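PDB 4RPC: putative alpha/beta hydrolase from Desulfitobacterium hafniense, which is of unknown function but, as an alpha/beta hydrolase family member, probably hydrolyses a substrate not yet identified. Local coordinates for residues A[202-207]-A[230-235]. Residues are numbered along the deposited sequence; the frame is centred on the assembly and turned at random.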
loop_
_atom_site.group_PDB
_atom_site.type_symbol
_atom_site.label_atom_id
_atom_site.label_comp_id
_atom_site.label_asym_id
_atom_site.label_seq_id
_atom_site.Cartn_x
_atom_site.Cartn_y
_atom_site.Cartn_z
ATOM N N ASP A 202 -4.063 -18.102 1.798
ATOM C CA ASP A 202 -3.013 -19.058 1.519
ATOM C C ASP A 202 -1.642 -18.399 1.456
ATOM O O ASP A 202 -0.661 -19.022 1.787
ATOM C CB ASP A 202 -3.290 -19.748 0.201
ATOM C CG ASP A 202 -4.382 -20.777 0.309
ATOM O OD1 ASP A 202 -4.985 -20.900 1.416
ATOM O OD2 ASP A 202 -4.616 -21.473 -0.716
ATOM N N ALA A 203 -1.597 -17.133 1.082
ATOM C CA ALA A 203 -0.343 -16.425 0.920
ATOM C C ALA A 203 0.505 -16.408 2.189
ATOM O O ALA A 203 -0.020 -16.261 3.288
ATOM C CB ALA A 203 -0.610 -15.004 0.475
ATOM N N ARG A 204 1.820 -16.517 2.036
ATOM C CA ARG A 204 2.691 -16.196 3.143
ATOM C C ARG A 204 2.666 -14.685 3.301
ATOM O O ARG A 204 2.824 -13.965 2.336
ATOM C CB ARG A 204 4.111 -16.579 2.838
ATOM C CG ARG A 204 5.046 -16.192 3.968
ATOM C CD ARG A 204 6.372 -16.937 3.820
ATOM N NE ARG A 204 6.981 -16.568 2.542
ATOM C CZ ARG A 204 8.109 -17.083 2.051
ATOM N NH1 ARG A 204 8.804 -18.007 2.728
ATOM N NH2 ARG A 204 8.531 -16.656 0.867
ATOM N N VAL A 205 2.503 -14.208 4.514
ATOM C CA VAL A 205 2.428 -12.801 4.801
ATOM C C VAL A 205 3.735 -12.314 5.455
ATOM O O VAL A 205 4.161 -12.796 6.541
ATOM C CB VAL A 205 1.259 -12.535 5.764
ATOM C CG1 VAL A 205 1.266 -11.082 6.222
ATOM C CG2 VAL A 205 -0.075 -12.840 5.091
ATOM N N SER A 206 4.341 -11.318 4.831
ATOM C CA SER A 206 5.436 -10.616 5.438
ATOM C C SER A 206 4.979 -9.165 5.696
ATOM O O SER A 206 4.452 -8.482 4.788
ATOM C CB SER A 206 6.618 -10.666 4.493
ATOM O OG SER A 206 6.778 -12.008 3.988
ATOM N N VAL A 207 5.204 -8.695 6.920
ATOM C CA VAL A 207 4.905 -7.334 7.340
ATOM C C VAL A 207 6.177 -6.480 7.531
ATOM O O VAL A 207 7.081 -6.830 8.341
ATOM C CB VAL A 207 4.181 -7.389 8.684
ATOM C CG1 VAL A 207 3.450 -6.069 8.979
ATOM C CG2 VAL A 207 3.194 -8.533 8.696
ATOM N N PRO A 230 2.713 -19.150 9.235
ATOM C CA PRO A 230 3.231 -18.139 10.166
ATOM C C PRO A 230 3.683 -16.859 9.440
ATOM O O PRO A 230 4.072 -16.921 8.270
ATOM C CB PRO A 230 4.424 -18.850 10.849
ATOM C CG PRO A 230 4.132 -20.325 10.739
ATOM C CD PRO A 230 3.398 -20.465 9.409
ATOM N N LEU A 231 3.629 -15.741 10.157
ATOM C CA LEU A 231 4.037 -14.455 9.665
ATOM C C LEU A 231 5.525 -14.287 9.714
ATOM O O LEU A 231 6.141 -14.691 10.701
ATOM C CB LEU A 231 3.515 -13.332 10.563
ATOM C CG LEU A 231 2.016 -13.148 10.694
ATOM C CD1 LEU A 231 1.701 -11.859 11.445
ATOM C CD2 LEU A 231 1.375 -13.182 9.315
ATOM N N ASP A 232 6.069 -13.588 8.724
ATOM C CA ASP A 232 7.425 -13.065 8.791
ATOM C C ASP A 232 7.376 -11.553 8.996
ATOM O O ASP A 232 6.705 -10.817 8.241
ATOM C CB ASP A 232 8.190 -13.404 7.497
ATOM C CG ASP A 232 8.307 -14.934 7.263
ATOM O OD1 ASP A 232 8.594 -15.688 8.213
ATOM O OD2 ASP A 232 8.082 -15.400 6.126
ATOM N N ILE A 233 8.078 -11.079 10.018
ATOM C CA ILE A 233 8.135 -9.641 10.333
ATOM C C ILE A 233 9.492 -9.051 10.020
ATOM O O ILE A 233 10.506 -9.553 10.465
ATOM C CB ILE A 233 7.912 -9.312 11.838
ATOM C CG1 ILE A 233 6.477 -9.619 12.316
ATOM C CG2 ILE A 233 8.230 -7.825 12.086
ATOM C CD1 ILE A 233 6.139 -11.080 12.369
ATOM N N TYR A 234 9.477 -7.917 9.333
ATOM C CA TYR A 234 10.696 -7.204 8.970
ATOM C C TYR A 234 10.647 -5.821 9.614
ATOM O O TYR A 234 9.809 -5.023 9.262
ATOM C CB TYR A 234 10.814 -7.139 7.453
ATOM C CG TYR A 234 10.919 -8.514 6.846
ATOM C CD1 TYR A 234 12.159 -9.176 6.801
ATOM C CD2 TYR A 234 9.789 -9.197 6.357
ATOM C CE1 TYR A 234 12.270 -10.426 6.233
ATOM C CE2 TYR A 234 9.908 -10.445 5.811
ATOM C CZ TYR A 234 11.154 -11.044 5.759
ATOM O OH TYR A 234 11.286 -12.279 5.223
ATOM N N GLU A 235 11.556 -5.577 10.567
ATOM C CA GLU A 235 11.595 -4.363 11.371
ATOM C C GLU A 235 12.649 -3.447 10.736
ATOM O O GLU A 235 13.717 -3.910 10.414
ATOM C CB GLU A 235 11.993 -4.709 12.811
ATOM C CG GLU A 235 11.558 -6.103 13.291
ATOM C CD GLU A 235 11.065 -6.181 14.751
ATOM O OE1 GLU A 235 11.837 -5.877 15.711
ATOM O OE2 GLU A 235 9.883 -6.573 14.924
HETATM O O HOH W 1 2.117 -16.122 6.542
HETATM O O HOH W 2 9.122 -13.585 4.316
#
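Val-207 and Asp-232 exchange the most surface here as two parallel strands come into register, Val-207 meeting the other strand through its backbone N and O, Asp-232 through backbone and carboxylate both. Val-207 N donates to Asp-232 O at 2.9 Å. Val-207 O takes the nearly straight N-H of Tyr-234 (173°). Asp-232 N in turn donates to Val-205 O, and where the strands begin to part one water takes over, accepting from Val-205 N and donating to Pro-230 O.

On one face lie the side chains of Arg-204, Ser-206, Asp-232 and Tyr-234. Asp-232 OD2 sits against Arg-204 CD (3.3 Å) and lies well out of the guanidinium plane, 3.9 Å from NE, so this long salt bridge is charge attraction alone; Arg-204 NH2 bonds instead to Asn-115 OD1. A second water donates to Asp-232 OD2 and Ser-206 OG and also bonds to Tyr-234 OH, while Ser-206 CB meets the ring edge in plane at CE2 (3.6 Å). Helix 249-259 packs against this face through Ile-259 and Leu-255.

On the other face, shared by Val-207 and Ile-233, Leu-231 lies beside Val-205, CD2 touching CB at 3.6 Å. Val-205 CG1, anti to the backbone N (chi1 173°), also reaches Leu-231 CD2. Val-207 lies near, without touching, a possible Ser-96, His-241, Glu-213 triad. Strand 204-210, helix 220-226 and strand 232-236 form a beta-alpha-beta unit, whose last strand ends the central sheet of the alpha/beta hydrolase fold.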